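Local structure of Na-translocating NADH-quinone reductase subunit C NqrC (Shewanella oneidensis, 4XHF) at residues A[87-90]-A[91-94]; A[104-108]-A[109-113]; A[152-155]-A[156-159]. The protein is the FMN-binding subunit C of a membrane-bound sodium-translocating reductase complex, here as its soluble fragment. All coordinates share one frame; numbering follows the deposited sequence.

Overall arrangement
The three contacts follow one another along the chain, and each is a local turn or cap next to the antiparallel sheet. Contact 1 caps helix 90-95, which packs against strands 113-123 and 129-139. Contact 2 lies in the loop that leads into strand 113-123, with helix 221-234 beside it. Contact 3 is the hairpin turn between strands 144-151 and 158-165, within the FMN-binding domain. The centres of contacts 1 and 2 are about 17 Å apart, and the two touch through Ala94 and Thr112. Contact 3 lies about 26 and 24 Å from them, centre to centre. In each, an aspartate carboxylate accepts bonds from backbone amides a few residues on.

Contact 1 (A[87-90]-A[91-94]); sequences DFDE and RMAA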
loop_
_atom_site.group_PDB
_atom_site.type_symbol
_atom_site.label_atom_id
_atom_site.label_comp_id
_atom_site.label_asym_id
_atom_site.label_seq_id
_atom_site.Cartn_x
_atom_site.Cartn_y
_atom_site.Cartn_z
ATOM N N ASP A 87 -1.454 -10.022 13.080
ATOM C CA ASP A 87 -0.117 -10.525 13.382
ATOM C C ASP A 87 0.472 -11.306 12.209
ATOM O O ASP A 87 1.580 -11.837 12.302
ATOM C CB ASP A 87 -0.150 -11.410 14.630
ATOM C CG ASP A 87 -0.405 -10.617 15.898
ATOM O OD1 ASP A 87 0.033 -9.448 15.972
ATOM O OD2 ASP A 87 -1.041 -11.161 16.824
ATOM N N PHE A 88 -0.267 -11.367 11.107
ATOM C CA PHE A 88 0.193 -12.069 9.914
ATOM C C PHE A 88 1.515 -11.488 9.415
ATOM O O PHE A 88 1.627 -10.282 9.199
ATOM C CB PHE A 88 -0.873 -12.000 8.817
ATOM C CG PHE A 88 -0.532 -12.789 7.586
ATOM C CD1 PHE A 88 -0.676 -14.166 7.564
ATOM C CD2 PHE A 88 -0.076 -12.154 6.444
ATOM C CE1 PHE A 88 -0.365 -14.893 6.431
ATOM C CE2 PHE A 88 0.233 -12.875 5.309
ATOM C CZ PHE A 88 0.089 -14.244 5.302
ATOM N N ASP A 89 2.515 -12.352 9.253
ATOM C CA ASP A 89 3.838 -11.940 8.786
ATOM C C ASP A 89 3.941 -12.064 7.269
ATOM O O ASP A 89 4.108 -13.162 6.738
ATOM C CB ASP A 89 4.928 -12.781 9.458
ATOM C CG ASP A 89 6.318 -12.199 9.272
ATOM O OD1 ASP A 89 6.528 -11.423 8.316
ATOM O OD2 ASP A 89 7.206 -12.517 10.090
ATOM N N GLU A 90 3.856 -10.929 6.582
ATOM C CA GLU A 90 3.848 -10.911 5.124
ATOM C C GLU A 90 5.247 -11.082 4.543
ATOM O O GLU A 90 5.404 -11.562 3.419
ATOM C CB GLU A 90 3.228 -9.609 4.612
ATOM C CG GLU A 90 1.734 -9.487 4.887
ATOM C CD GLU A 90 1.079 -8.361 4.108
ATOM O OE1 GLU A 90 1.236 -7.187 4.508
ATOM O OE2 GLU A 90 0.408 -8.652 3.095
ATOM N N ARG A 91 6.262 -10.686 5.306
ATOM C CA ARG A 91 7.645 -10.869 4.881
ATOM C C ARG A 91 7.948 -12.359 4.800
ATOM O O ARG A 91 8.568 -12.831 3.847
ATOM C CB ARG A 91 8.622 -10.192 5.848
ATOM C CG ARG A 91 8.314 -8.738 6.175
ATOM C CD ARG A 91 8.615 -7.804 5.013
ATOM N NE ARG A 91 8.293 -6.417 5.350
ATOM C CZ ARG A 91 9.165 -5.517 5.804
ATOM N NH1 ARG A 91 10.445 -5.828 5.980
ATOM N NH2 ARG A 91 8.751 -4.290 6.081
ATOM N N MET A 92 7.490 -13.089 5.811
ATOM C CA MET A 92 7.724 -14.523 5.914
ATOM C C MET A 92 6.906 -15.290 4.882
ATOM O O MET A 92 7.390 -16.242 4.275
ATOM C CB MET A 92 7.381 -15.007 7.325
ATOM C CG MET A 92 7.740 -16.457 7.611
ATOM S SD MET A 92 7.059 -17.043 9.179
ATOM C CE MET A 92 7.812 -15.901 10.340
ATOM N N ALA A 93 5.661 -14.866 4.692
ATOM C CA ALA A 93 4.759 -15.526 3.758
ATOM C C ALA A 93 5.268 -15.438 2.325
ATOM O O ALA A 93 5.004 -16.317 1.508
ATOM C CB ALA A 93 3.373 -14.918 3.855
ATOM N N ALA A 94 5.999 -14.370 2.029
ATOM C CA ALA A 94 6.486 -14.122 0.677
ATOM C C ALA A 94 7.649 -15.029 0.285
ATOM O O ALA A 94 7.877 -15.263 -0.902
ATOM C CB ALA A 94 6.896 -12.671 0.541
#
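Asp89 reaches forward with its carboxylate to the amides of Arg91 and Met92, in the first turn of the helix that follows. Its CG lies opposite the backbone N (chi1 -167°), next to its own carbonyl carbon, and this brings OD1 over the chain ahead. Met92 N donates to Asp89 OD1 at 3.2 Å. The bond is fairly straight, but it meets the oxygen from above the carboxylate plane, 71° out of it. Arg91 N also reaches Asp89 OD1, at 3.1 Å, in a weak bond. The second oxygen has apolar company: Asp89 OD2 lies 3.4 Å from Met92 CE. The methionine runs extended through CG and folds only at its last torsion (chi3 -59°), which carries the methyl back to the carboxylate. The two side chains cross at about a right angle.

This is an N-cap. Asp89 sits just before helix 90-95, and its negative charge would interact favourably with the positive end of the helix dipole. The regular backbone pattern starts at once, with Ala93 N bonded to Asp89 O at 3.1 Å and Ala94 N to Glu90 O at 3.2 Å.

Phe88 adds an apolar touch on the first turn. Its CZ comes within 3.7 Å of Ala93 CB, and the methyl meets the ring obliquely. Ala93 CB also rests 3.5 Å from Asp89 O. Glu90 has its polar partner in the sheet: its OE2 accepts from Arg118 N, and its chain touches Ala117 and Pro135. Arg91 begins beside Asp89, with CB 3.5 Å from Asp89 OD1. The rest of the side chain leaves the cap for a salt bridge with Glu165 and a cation-pi contact with Tyr146.

Contact 2 (A[104-108]-A[109-113]); sequences KKDIA and KIKTR
Asp106 and Lys109 close a type I beta turn, with Lys109 N bonded to Asp106 O at 3.1 Å, and the chain then continues through Lys109 and Lys111 with positive phi. Asp106 is also the centre of an inverse gamma turn. Its side chain does most of the work across the contact. With CG opposite the backbone N (chi1 -168°), the carboxylate reaches forward to the amides beyond the turn.

The two oxygens share the task. Ile110 N donates to Asp106 OD1 at 2.9 Å, on the syn side and only 17° out of the carboxylate plane. Lys111 N donates to Asp106 OD2 at 2.8 Å, also on the syn side but 27° out of plane. Two successive amides therefore grip both oxygens and fix the rotation of the group.

Ile110 folds in beside this grip. Its CG1 sits between the backbone N and the carbonyl carbon, and it lies 3.3 Å from Asp106 OD1. The other branch, Ile110 CG2, rests 3.9 Å from Ala108 CB. The isoleucine also packs on Phe233 of helix 221-234 and Tyr137 of strand 129-139, while Ile107 touches Arg229 and Glu232 of the same helix. Lys109 runs on as an extended chain.

The carboxylate is held by backbone amides; Lys111 NZ, 6.4 Å from Asp106 OD2, makes no salt bridge with it. These two amide bonds would be expected to stabilise the aspartate's negative charge, and they tie the turn to the chain that enters strand 113-123.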
loop_
_atom_site.group_PDB
_atom_site.type_symbol
_atom_site.label_atom_id
_atom_site.label_comp_id
_atom_site.label_asym_id
_atom_site.label_seq_id
_atom_site.Cartn_x
_atom_site.Cartn_y
_atom_site.Cartn_z
ATOM N N LYS A 104 5.495 -13.581 -12.915
ATOM C CA LYS A 104 5.821 -13.687 -14.332
ATOM C C LYS A 104 6.553 -12.431 -14.784
ATOM O O LYS A 104 7.645 -12.506 -15.334
ATOM C CB LYS A 104 4.563 -13.891 -15.177
ATOM C CG LYS A 104 4.860 -14.129 -16.653
ATOM C CD LYS A 104 3.854 -13.435 -17.556
ATOM C CE LYS A 104 4.218 -13.600 -19.022
ATOM N NZ LYS A 104 5.571 -13.056 -19.332
ATOM N N LYS A 105 5.932 -11.279 -14.558
ATOM C CA LYS A 105 6.541 -9.989 -14.867
ATOM C C LYS A 105 6.903 -9.279 -13.568
ATOM O O LYS A 105 6.093 -8.548 -12.999
ATOM C CB LYS A 105 5.593 -9.135 -15.711
ATOM C CG LYS A 105 5.387 -9.670 -17.123
ATOM C CD LYS A 105 4.157 -9.067 -17.785
ATOM C CE LYS A 105 4.096 -9.394 -19.272
ATOM N NZ LYS A 105 4.689 -8.313 -20.109
ATOM N N ASP A 106 8.124 -9.515 -13.102
ATOM C CA ASP A 106 8.576 -8.994 -11.817
ATOM C C ASP A 106 9.011 -7.531 -11.924
ATOM O O ASP A 106 10.191 -7.207 -11.790
ATOM C CB ASP A 106 9.725 -9.854 -11.285
ATOM C CG ASP A 106 10.053 -9.561 -9.836
ATOM O OD1 ASP A 106 9.225 -8.923 -9.153
ATOM O OD2 ASP A 106 11.136 -9.979 -9.375
ATOM N N ILE A 107 8.037 -6.654 -12.150
ATOM C CA ILE A 107 8.290 -5.232 -12.372
ATOM C C ILE A 107 8.957 -4.576 -11.163
ATOM O O ILE A 107 9.821 -3.711 -11.313
ATOM C CB ILE A 107 6.972 -4.481 -12.698
ATOM C CG1 ILE A 107 6.321 -5.064 -13.957
ATOM C CG2 ILE A 107 7.231 -2.994 -12.896
ATOM C CD1 ILE A 107 4.903 -4.572 -14.215
ATOM N N ALA A 108 8.548 -4.993 -9.968
ATOM C CA ALA A 108 9.039 -4.395 -8.730
ATOM C C ALA A 108 10.288 -5.097 -8.201
ATOM O O ALA A 108 10.812 -4.726 -7.152
ATOM C CB ALA A 108 7.946 -4.417 -7.676
ATOM N N LYS A 109 10.754 -6.110 -8.926
ATOM C CA LYS A 109 11.977 -6.825 -8.569
ATOM C C LYS A 109 11.902 -7.396 -7.157
ATOM O O LYS A 109 12.835 -7.247 -6.368
ATOM C CB LYS A 109 13.190 -5.899 -8.697
ATOM C CG LYS A 109 13.312 -5.242 -10.063
ATOM C CD LYS A 109 14.392 -4.174 -10.088
ATOM C CE LYS A 109 14.335 -3.379 -11.385
ATOM N NZ LYS A 109 15.313 -2.257 -11.415
ATOM N N ILE A 110 10.786 -8.050 -6.844
ATOM C CA ILE A 110 10.589 -8.645 -5.525
ATOM C C ILE A 110 10.962 -10.126 -5.519
ATOM O O ILE A 110 10.965 -10.760 -4.465
ATOM C CB ILE A 110 9.128 -8.487 -5.045
ATOM C CG1 ILE A 110 8.156 -9.201 -5.992
ATOM C CG2 ILE A 110 8.780 -7.009 -4.928
ATOM C CD1 ILE A 110 6.719 -9.214 -5.503
ATOM N N LYS A 111 11.254 -10.668 -6.701
ATOM C CA LYS A 111 11.756 -12.038 -6.858
ATOM C C LYS A 111 10.735 -13.113 -6.489
ATOM O O LYS A 111 10.570 -14.089 -7.219
ATOM C CB LYS A 111 13.027 -12.236 -6.025
ATOM C CG LYS A 111 14.207 -11.386 -6.478
ATOM C CD LYS A 111 14.845 -11.922 -7.756
ATOM C CE LYS A 111 15.540 -13.262 -7.528
ATOM N NZ LYS A 111 16.323 -13.702 -8.714
ATOM N N THR A 112 10.057 -12.944 -5.359
ATOM C CA THR A 112 9.045 -13.896 -4.927
ATOM C C THR A 112 7.842 -13.142 -4.374
ATOM O O THR A 112 7.986 -12.048 -3.827
ATOM C CB THR A 112 9.606 -14.873 -3.867
ATOM O OG1 THR A 112 8.598 -15.823 -3.496
ATOM C CG2 THR A 112 10.080 -14.125 -2.629
ATOM N N ARG A 113 6.656 -13.721 -4.538
ATOM C CA ARG A 113 5.419 -13.093 -4.089
ATOM C C ARG A 113 4.584 -14.057 -3.254
ATOM O O ARG A 113 4.381 -15.206 -3.639
ATOM C CB ARG A 113 4.603 -12.609 -5.288
ATOM C CG ARG A 113 3.477 -11.652 -4.931
ATOM C CD ARG A 113 2.308 -11.783 -5.892
ATOM N NE ARG A 113 1.638 -13.073 -5.755
ATOM C CZ ARG A 113 0.648 -13.496 -6.535
ATOM N NH1 ARG A 113 0.198 -12.736 -7.525
ATOM N NH2 ARG A 113 0.108 -14.689 -6.325
#

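Contact 3 (A[152-155]-A[156-159]); sequences EPDF and NTIK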
loop_
_atom_site.group_PDB
_atom_site.type_symbol
_atom_site.label_atom_id
_atom_site.label_comp_id
_atom_site.label_asym_id
_atom_site.label_seq_id
_atom_site.Cartn_x
_atom_site.Cartn_y
_atom_site.Cartn_z
ATOM N N GLU A 152 -9.840 4.905 -3.029
ATOM C CA GLU A 152 -11.271 5.132 -2.867
ATOM C C GLU A 152 -12.053 3.972 -3.489
ATOM O O GLU A 152 -11.488 3.183 -4.246
ATOM C CB GLU A 152 -11.678 6.464 -3.504
ATOM C CG GLU A 152 -10.979 7.681 -2.904
ATOM C CD GLU A 152 -11.554 8.997 -3.398
ATOM O OE1 GLU A 152 -12.420 8.971 -4.296
ATOM O OE2 GLU A 152 -11.143 10.058 -2.884
ATOM N N PRO A 153 -13.354 3.859 -3.165
ATOM C CA PRO A 153 -14.190 2.752 -3.648
ATOM C C PRO A 153 -14.302 2.639 -5.171
ATOM O O PRO A 153 -14.842 1.640 -5.646
ATOM C CB PRO A 153 -15.559 3.061 -3.034
ATOM C CG PRO A 153 -15.254 3.843 -1.820
ATOM C CD PRO A 153 -14.093 4.704 -2.209
ATOM N N ASP A 154 -13.824 3.631 -5.920
ATOM C CA ASP A 154 -13.731 3.487 -7.372
ATOM C C ASP A 154 -12.488 2.670 -7.724
ATOM O O ASP A 154 -12.300 2.264 -8.871
ATOM C CB ASP A 154 -13.705 4.856 -8.076
ATOM C CG ASP A 154 -12.506 5.715 -7.688
ATOM O OD1 ASP A 154 -11.575 5.217 -7.018
ATOM O OD2 ASP A 154 -12.493 6.906 -8.069
ATOM N N PHE A 155 -11.647 2.443 -6.715
ATOM C CA PHE A 155 -10.437 1.637 -6.853
ATOM C C PHE A 155 -9.508 2.236 -7.904
ATOM O O PHE A 155 -8.873 1.521 -8.682
ATOM C CB PHE A 155 -10.803 0.192 -7.195
ATOM C CG PHE A 155 -11.718 -0.446 -6.190
ATOM C CD1 PHE A 155 -11.432 -0.380 -4.837
ATOM C CD2 PHE A 155 -12.875 -1.087 -6.595
ATOM C CE1 PHE A 155 -12.275 -0.957 -3.907
ATOM C CE2 PHE A 155 -13.722 -1.665 -5.669
ATOM C CZ PHE A 155 -13.422 -1.598 -4.324
ATOM N N ASN A 156 -9.436 3.562 -7.902
ATOM C CA ASN A 156 -8.604 4.305 -8.837
ATOM C C ASN A 156 -8.012 5.536 -8.158
ATOM O O ASN A 156 -6.802 5.757 -8.192
ATOM C CB ASN A 156 -9.420 4.712 -10.066
ATOM C CG ASN A 156 -8.565 5.290 -11.173
ATOM O OD1 ASN A 156 -7.346 5.132 -11.181
ATOM N ND2 ASN A 156 -9.207 5.957 -12.125
ATOM N N THR A 157 -8.875 6.326 -7.526
ATOM C CA THR A 157 -8.448 7.540 -6.840
ATOM C C THR A 157 -7.722 7.199 -5.540
ATOM O O THR A 157 -8.240 6.463 -4.699
ATOM C CB THR A 157 -9.648 8.463 -6.534
ATOM O OG1 THR A 157 -10.353 8.751 -7.747
ATOM C CG2 THR A 157 -9.188 9.770 -5.902
ATOM N N ILE A 158 -6.517 7.737 -5.388
ATOM C CA ILE A 158 -5.708 7.494 -4.202
ATOM C C ILE A 158 -6.178 8.356 -3.028
ATOM O O ILE A 158 -6.304 9.575 -3.153
ATOM C CB ILE A 158 -4.223 7.772 -4.488
ATOM C CG1 ILE A 158 -3.730 6.863 -5.618
ATOM C CG2 ILE A 158 -3.382 7.560 -3.232
ATOM C CD1 ILE A 158 -2.362 7.222 -6.147
ATOM N N LYS A 159 -6.427 7.710 -1.891
ATOM C CA LYS A 159 -6.863 8.395 -0.675
ATOM C C LYS A 159 -5.672 8.736 0.219
ATOM O O LYS A 159 -5.777 9.562 1.123
ATOM C CB LYS A 159 -7.866 7.528 0.094
ATOM C CG LYS A 159 -8.644 8.258 1.185
ATOM C CD LYS A 159 -9.741 9.137 0.601
ATOM C CE LYS A 159 -10.578 9.789 1.689
ATOM N NZ LYS A 159 -11.270 8.778 2.531
HETATM O O HOH W 1 -8.740 11.288 -2.644
#
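Asp154 and Thr157 form the tight part of this turn. The aspartate CG sits between its own backbone N and carbonyl carbon (chi1 62°), which aims the carboxylate at the chain ahead. Asp154 OD1 takes two amides: Asn156 N at 2.8 Å, from above the carboxylate plane, and Thr157 N at 3.0 Å, on the syn side. Both arrive from the same face. The other oxygen uses its syn lone pair, and Thr157 OG1 donates to Asp154 OD2 at 2.8 Å. Three bonds thus hold the carboxylate in place, and Gln189 NE2 is a further partner of the threonine hydroxyl.

Glu152 crosses Thr157 obliquely at its methyl branch. Its extended chain brings CD to 3.5 Å from Thr157 CG2. Beyond it the contact opens to solvent at the carboxylate end of Glu152, where one water donates to both Glu152 OE2, at 2.7 Å, and Ile158 O. Lys159 crosses the glutamate at about a right angle, but its NZ stays 5.6 Å from Glu152 OE2, with no direct contact between the charges.

Phe155 is buried against Leu247 of helix 241-249 and stacks with Phe244. The carbonyl of Pro153 stands over the centre of one ring face, with O 3.4 Å above the plane. Asn156 OD1 accepts from Phe191 N.

Glu152 N donates almost straight to Thr157 O at 2.8 Å (174°), the backbone bond that closes the loop. Within it runs a type I beta turn from Glu152 to Phe155. Together they form the connecting loop of a beta hairpin, antiparallel strands 144-151 and 158-165, in the FMN-binding domain.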